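Local coordinates for uncharacterized conserved protein YiiM (Geobacillus stearothermophilus, PDB 5YHH) that probably acts as a molybdenum-cofactor-binding enzyme of the MOSC family that gives resistance to hydroxylaminopurine, at residues V74-E77 with E78-R82; L175-A178 with Y179-I183; L203-S206 with W207-F211. One frame throughout, in Å; residues are numbered along the deposited sequence.

Contact 1 (V74-E77 with E78-R82); sequences VYWE and ERYGR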
# COMPACT_ATOMS: atom_id res chain seq x y z
N VAL A 74 -9.09 12.60 5.87
CA VAL A 74 -9.36 13.89 6.45
C VAL A 74 -8.70 14.99 5.65
O VAL A 74 -9.35 15.99 5.31
CB VAL A 74 -8.95 13.96 7.95
CG1 VAL A 74 -9.08 15.40 8.52
CG2 VAL A 74 -9.80 13.05 8.75
N TYR A 75 -7.42 14.81 5.32
CA TYR A 75 -6.71 15.74 4.50
C TYR A 75 -7.36 15.87 3.11
O TYR A 75 -7.55 16.99 2.63
CB TYR A 75 -5.25 15.34 4.36
CG TYR A 75 -4.49 16.15 3.32
CD1 TYR A 75 -3.94 17.37 3.65
CD2 TYR A 75 -4.30 15.67 2.03
CE1 TYR A 75 -3.25 18.11 2.74
CE2 TYR A 75 -3.62 16.42 1.09
CZ TYR A 75 -3.08 17.63 1.46
OH TYR A 75 -2.40 18.39 0.56
N TRP A 76 -7.71 14.75 2.48
CA TRP A 76 -8.29 14.82 1.12
C TRP A 76 -9.66 15.54 1.13
O TRP A 76 -9.97 16.28 0.19
CB TRP A 76 -8.42 13.43 0.50
CG TRP A 76 -7.07 12.76 0.32
CD1 TRP A 76 -6.65 11.61 0.89
CD2 TRP A 76 -5.97 13.26 -0.43
NE1 TRP A 76 -5.36 11.34 0.53
CE2 TRP A 76 -4.91 12.35 -0.28
CE3 TRP A 76 -5.76 14.39 -1.23
CZ2 TRP A 76 -3.69 12.52 -0.88
CZ3 TRP A 76 -4.53 14.56 -1.85
CH2 TRP A 76 -3.52 13.61 -1.66
N GLU A 77 -10.45 15.34 2.17
CA GLU A 77 -11.74 16.00 2.26
C GLU A 77 -11.56 17.50 2.43
O GLU A 77 -12.34 18.29 1.89
CB GLU A 77 -12.56 15.46 3.39
CG GLU A 77 -12.98 13.99 3.20
CD GLU A 77 -13.82 13.44 4.35
OE1 GLU A 77 -13.89 14.10 5.45
OE2 GLU A 77 -14.46 12.37 4.15
N GLU A 78 -10.53 17.87 3.16
CA GLU A 78 -10.19 19.29 3.34
C GLU A 78 -9.63 19.90 2.06
O GLU A 78 -9.96 21.04 1.70
CB GLU A 78 -9.19 19.42 4.47
CG GLU A 78 -9.84 19.15 5.82
CD GLU A 78 -8.85 19.01 6.95
OE1 GLU A 78 -7.64 18.89 6.67
OE2 GLU A 78 -9.29 19.00 8.11
N ARG A 79 -8.79 19.16 1.36
CA ARG A 79 -8.24 19.68 0.09
C ARG A 79 -9.29 19.81 -0.99
O ARG A 79 -9.30 20.81 -1.72
CB ARG A 79 -7.11 18.81 -0.45
CG ARG A 79 -6.58 19.38 -1.77
CD ARG A 79 -5.73 18.47 -2.61
NE ARG A 79 -4.31 18.66 -2.38
CZ ARG A 79 -3.35 18.93 -3.26
NH1 ARG A 79 -3.54 19.14 -4.56
NH2 ARG A 79 -2.12 18.99 -2.79
N TYR A 80 -10.14 18.80 -1.15
CA TYR A 80 -11.06 18.79 -2.30
C TYR A 80 -12.52 19.10 -2.01
O TYR A 80 -13.32 19.23 -2.97
CB TYR A 80 -10.97 17.46 -3.06
CG TYR A 80 -9.64 17.24 -3.71
CD1 TYR A 80 -9.25 18.00 -4.83
CD2 TYR A 80 -8.77 16.27 -3.24
CE1 TYR A 80 -8.01 17.79 -5.44
CE2 TYR A 80 -7.53 16.07 -3.84
CZ TYR A 80 -7.17 16.80 -4.94
OH TYR A 80 -5.93 16.58 -5.51
N GLY A 81 -12.88 19.27 -0.74
CA GLY A 81 -14.25 19.65 -0.39
C GLY A 81 -15.32 18.60 -0.72
O GLY A 81 -16.44 18.91 -1.14
N ARG A 82 -15.00 17.34 -0.53
CA ARG A 82 -15.94 16.27 -0.82
C ARG A 82 -15.53 15.07 0.03
O ARG A 82 -14.39 15.02 0.48
CB ARG A 82 -15.86 15.92 -2.30
CG ARG A 82 -14.58 15.19 -2.64
CD ARG A 82 -14.59 14.64 -4.04
NE ARG A 82 -14.48 15.70 -5.04
CZ ARG A 82 -14.29 15.46 -6.34
NH1 ARG A 82 -14.25 14.20 -6.81
NH2 ARG A 82 -14.18 16.48 -7.18

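Contact 2 (L175-A178 with Y179-I183); sequences LSIA and YINHI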
# COMPACT_ATOMS: atom_id res chain seq x y z
N LEU A 175 13.35 0.95 7.80
CA LEU A 175 13.23 1.92 6.70
C LEU A 175 11.75 2.20 6.42
O LEU A 175 11.02 1.33 5.96
CB LEU A 175 13.85 1.37 5.43
CG LEU A 175 15.27 0.80 5.53
CD1 LEU A 175 15.69 0.23 4.18
CD2 LEU A 175 16.28 1.81 6.02
N SER A 176 11.31 3.42 6.68
CA SER A 176 9.87 3.71 6.64
C SER A 176 9.41 3.81 5.21
O SER A 176 10.21 4.08 4.34
CB SER A 176 9.54 4.99 7.41
OG SER A 176 10.15 6.11 6.84
N ILE A 177 8.13 3.58 4.96
CA ILE A 177 7.59 3.83 3.62
C ILE A 177 7.78 5.33 3.26
O ILE A 177 8.05 5.65 2.11
CB ILE A 177 6.10 3.42 3.53
CG1 ILE A 177 5.96 1.90 3.70
CG2 ILE A 177 5.43 3.96 2.24
CD1 ILE A 177 6.58 1.09 2.58
N ALA A 178 7.65 6.23 4.24
CA ALA A 178 7.87 7.66 3.95
C ALA A 178 9.28 7.92 3.46
O ALA A 178 9.46 8.66 2.50
CB ALA A 178 7.56 8.57 5.18
N TYR A 179 10.26 7.32 4.14
CA TYR A 179 11.68 7.43 3.75
C TYR A 179 11.89 6.89 2.35
O TYR A 179 12.55 7.53 1.55
CB TYR A 179 12.58 6.69 4.75
CG TYR A 179 14.04 6.62 4.35
CD1 TYR A 179 14.88 7.72 4.50
CD2 TYR A 179 14.57 5.44 3.82
CE1 TYR A 179 16.21 7.65 4.12
CE2 TYR A 179 15.90 5.36 3.43
CZ TYR A 179 16.72 6.46 3.60
OH TYR A 179 18.03 6.37 3.22
N ILE A 180 11.34 5.71 2.06
CA ILE A 180 11.55 5.07 0.76
C ILE A 180 10.91 5.91 -0.37
O ILE A 180 11.53 6.13 -1.39
CB ILE A 180 11.08 3.61 0.74
CG1 ILE A 180 11.94 2.75 1.69
CG2 ILE A 180 11.21 3.09 -0.66
CD1 ILE A 180 11.37 1.38 2.09
N ASN A 181 9.71 6.43 -0.16
CA ASN A 181 9.10 7.32 -1.15
C ASN A 181 9.97 8.56 -1.37
O ASN A 181 10.11 9.07 -2.48
CB ASN A 181 7.71 7.79 -0.70
CG ASN A 181 6.60 6.85 -1.10
OD1 ASN A 181 6.71 6.11 -2.08
ND2 ASN A 181 5.50 6.91 -0.39
N HIS A 182 10.52 9.09 -0.27
CA HIS A 182 11.30 10.29 -0.35
C HIS A 182 12.54 10.09 -1.23
O HIS A 182 12.83 10.93 -2.07
CB HIS A 182 11.66 10.82 1.04
CG HIS A 182 12.54 12.01 0.99
ND1 HIS A 182 12.06 13.27 0.75
CD2 HIS A 182 13.89 12.12 1.08
CE1 HIS A 182 13.07 14.13 0.72
NE2 HIS A 182 14.19 13.45 0.92
N ILE A 183 13.26 8.97 -1.03
CA ILE A 183 14.43 8.62 -1.85
C ILE A 183 14.05 8.45 -3.32
O ILE A 183 14.69 8.98 -4.20
CB ILE A 183 15.12 7.30 -1.38
CG1 ILE A 183 15.58 7.40 0.09
CG2 ILE A 183 16.35 6.96 -2.26
CD1 ILE A 183 16.52 8.54 0.36

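Contact 3 (L203-S206 with W207-F211); sequences LSAS and WRETF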
# COMPACT_ATOMS: atom_id res chain seq x y z
N LEU A 203 12.10 -6.00 -0.10
CA LEU A 203 11.67 -5.10 -1.19
C LEU A 203 11.12 -5.88 -2.39
O LEU A 203 11.69 -6.90 -2.81
CB LEU A 203 12.81 -4.21 -1.67
CG LEU A 203 12.45 -3.07 -2.63
CD1 LEU A 203 11.56 -2.04 -1.94
CD2 LEU A 203 13.72 -2.41 -3.15
N SER A 204 10.00 -5.42 -2.92
CA SER A 204 9.43 -5.99 -4.12
C SER A 204 10.49 -5.99 -5.25
O SER A 204 11.33 -5.07 -5.32
CB SER A 204 8.16 -5.20 -4.52
OG SER A 204 8.53 -3.93 -5.03
N ALA A 205 10.48 -7.02 -6.08
CA ALA A 205 11.44 -7.15 -7.18
C ALA A 205 11.47 -5.92 -8.08
O ALA A 205 12.53 -5.45 -8.45
CB ALA A 205 11.14 -8.40 -8.02
N SER A 206 10.31 -5.37 -8.42
CA SER A 206 10.25 -4.24 -9.35
C SER A 206 10.93 -2.97 -8.79
O SER A 206 11.68 -2.31 -9.50
CB SER A 206 8.80 -3.95 -9.77
OG SER A 206 8.03 -3.40 -8.71
N TRP A 207 10.70 -2.65 -7.51
CA TRP A 207 11.38 -1.50 -6.88
C TRP A 207 12.88 -1.72 -6.81
O TRP A 207 13.65 -0.76 -7.02
CB TRP A 207 10.81 -1.20 -5.47
CG TRP A 207 9.57 -0.42 -5.58
CD1 TRP A 207 8.43 -0.82 -6.21
CD2 TRP A 207 9.32 0.91 -5.12
NE1 TRP A 207 7.49 0.16 -6.16
CE2 TRP A 207 8.00 1.24 -5.50
CE3 TRP A 207 10.07 1.84 -4.40
CZ2 TRP A 207 7.42 2.47 -5.18
CZ3 TRP A 207 9.49 3.07 -4.09
CH2 TRP A 207 8.18 3.38 -4.50
N ARG A 208 13.30 -2.95 -6.50
CA ARG A 208 14.73 -3.32 -6.51
C ARG A 208 15.33 -3.03 -7.88
O ARG A 208 16.36 -2.37 -7.98
CB ARG A 208 14.92 -4.80 -6.12
CG ARG A 208 16.09 -5.57 -6.80
CD ARG A 208 16.33 -6.94 -6.12
NE ARG A 208 16.53 -6.69 -4.70
CZ ARG A 208 15.66 -6.91 -3.72
NH1 ARG A 208 14.47 -7.48 -3.95
NH2 ARG A 208 15.98 -6.58 -2.47
N GLU A 209 14.65 -3.49 -8.92
CA GLU A 209 15.13 -3.33 -10.30
C GLU A 209 15.31 -1.84 -10.63
O GLU A 209 16.36 -1.43 -11.11
CB GLU A 209 14.18 -4.00 -11.30
CG GLU A 209 14.22 -5.53 -11.21
CD GLU A 209 13.27 -6.22 -12.17
OE1 GLU A 209 12.88 -5.61 -13.21
OE2 GLU A 209 12.94 -7.40 -11.90
N THR A 210 14.29 -1.05 -10.33
CA THR A 210 14.33 0.39 -10.57
C THR A 210 15.51 1.08 -9.88
O THR A 210 16.16 1.94 -10.48
CB THR A 210 13.00 1.04 -10.16
OG1 THR A 210 11.95 0.47 -10.96
CG2 THR A 210 13.03 2.55 -10.35
N PHE A 211 15.79 0.69 -8.64
CA PHE A 211 16.93 1.25 -7.89
C PHE A 211 18.26 0.74 -8.47
O PHE A 211 19.30 1.40 -8.32
CB PHE A 211 16.85 0.90 -6.40
CG PHE A 211 15.83 1.71 -5.61
CD1 PHE A 211 15.79 3.08 -5.69
CD2 PHE A 211 14.96 1.08 -4.73
CE1 PHE A 211 14.88 3.79 -4.93
CE2 PHE A 211 14.06 1.80 -3.97
CZ PHE A 211 14.02 3.14 -4.07

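Contact 1 (V74-E77 with E78-R82)
The final turns of helix 71-80, the helix of the beta-alpha-beta unit formed with strands 65-69 and 93-96 of the MOSC domain, set W76 beside Y80 and Y75 beside R79, each pair one turn apart. On the inner side, CE3 of the W76 indole comes to 3.6 Å from CE2 of Y80, meeting the tyrosine ring at its edge. CD of R79 lies over one face of that ring, near the rim. The Y75 ring and the arginine run alongside; with CG of Y75 anti to the backbone N (chi1 170°), the phenol points the same way as the R79 chain. A weak bond from R79 NH2 to Y75 OH (3.4 Å) joins their ends, the guanidinium plane turned 61° from the ring. Outside, W76 NE1 hydrogen-bonds to Y68 OH and Y80 OH to D136 OD1; D136 also forms a long, weak ion pair with R79. The helix ends at Y80; G81, with positive phi, is the first residue to leave it. Its N reaches E77 O at 2.9 Å from above the carbonyl plane, and the chain then turns back, bringing R82 O within 3.3 Å of E77 CA in a CA-H...O contact.

Contact 2 (L175-A178 with Y179-I183)
Y179, I180 and A178 carry the first turn of helix 177-185, a worked example of how an N-cap serine starts a helix. S176 is that cap: its OG accepts a bond from Y179 N (3.0 Å, N-H...O 158°). The serine hydroxyl sits between the backbone N and the carbonyl carbon (chi1 63°), which turns it back over the helix start, and there it also touches Y179 CB at 3.3 Å. The serine hydroxyl thus supplies an acceptor for an amide of the first turn. The Y179 ring meets the preceding turn only loosely, L175 CD2 lying 4.4 Å from CE2, while I183 CG1, from the following turn, lies over one ring face, toward its rim.

I180 is held by its backbone and by its long branch. Its N donates to S176 O at 3.0 Å, and the branch runs extended past that carbonyl, CG1 lying 3.4 Å from S176 O and CD1 reaching 4.2 Å from L175 CB. A178 presents its carbonyl to H182 N (3.0 Å), and I177 O takes N181 N in a nearly straight bond (170°), which continues the helix.

In this C-terminal, YiiM-like helical region, Y179 rests on A193, Q196 and I197 of helix 191-199, whereas I177, I180 and N181 lean on strand 114-121, chiefly at P121. I180 and N181 also meet W207 of helix 205-213. N181 ND2 hydrogen-bonds to S147 OG, and backbone bonds from L175 and I177 to L105 and V103 fasten the helix start to the loop leading to strand 108-111.

Contact 3 (L203-S206 with W207-F211)
L203, W207 and R208 make up the first shell at the start of helix 205-213, where the leucine ahead of the helix folds back onto its first turns. L203 and W207 cross at about a right angle, with CD1 of L203 3.7 Å from W207 CB. The other methyl, CD2, lies against the R208 backbone, 3.4 Å from R208 N, and reaches the edge of the F211 ring, 4.0 Å from F211 CD2. R208 bends at chi3 (-55°), bringing its guanidinium back to the chain entering the helix, and NH1 makes a weak bond to L203 O (3.1 Å). At the N-cap position, S204 OG touches CD1 of the W207 indole at 3.3 Å. S206 O is gripped twice by T210, one turn further on, from N at 3.0 Å and from OG1 at 3.2 Å; the two donors reach it from opposite faces of the carbonyl plane.

A second shell fixes these groups. R208 NH2 hydrogen-bonds to A198 O and H200 O, carbonyls near and just beyond the end of helix 191-199. S204 OG hydrogen-bonds with Q120 OE1, and A205 N donates a hydrogen bond to D62 OD2. The W207 indole stacks on Y184 of helix 177-185 and leans on Q120 and P121 of strand 114-121, while F211 packs against M194, I197 and A198 of helix 191-199.

From the N terminus the three contacts come in series, none nesting or crossing, and each joins adjoining residues within one helix or at its end, closing no long loop. Contact 1 ends helix 71-80 in the MOSC domain; contacts 2 and 3 start two helices of the YiiM-like three-helix region. Contacts 1 and 3 lie on opposite sides of the chain's centre, their centres about 32 Å apart, and contact 1 touches neither of the others. Contacts 2 and 3 meet directly, W207 CZ3 lying 3.8 Å from I180 CG2. Helix 191-199 lies between them in sequence and packs against both, while strand 114-121 ties both to the main sheet.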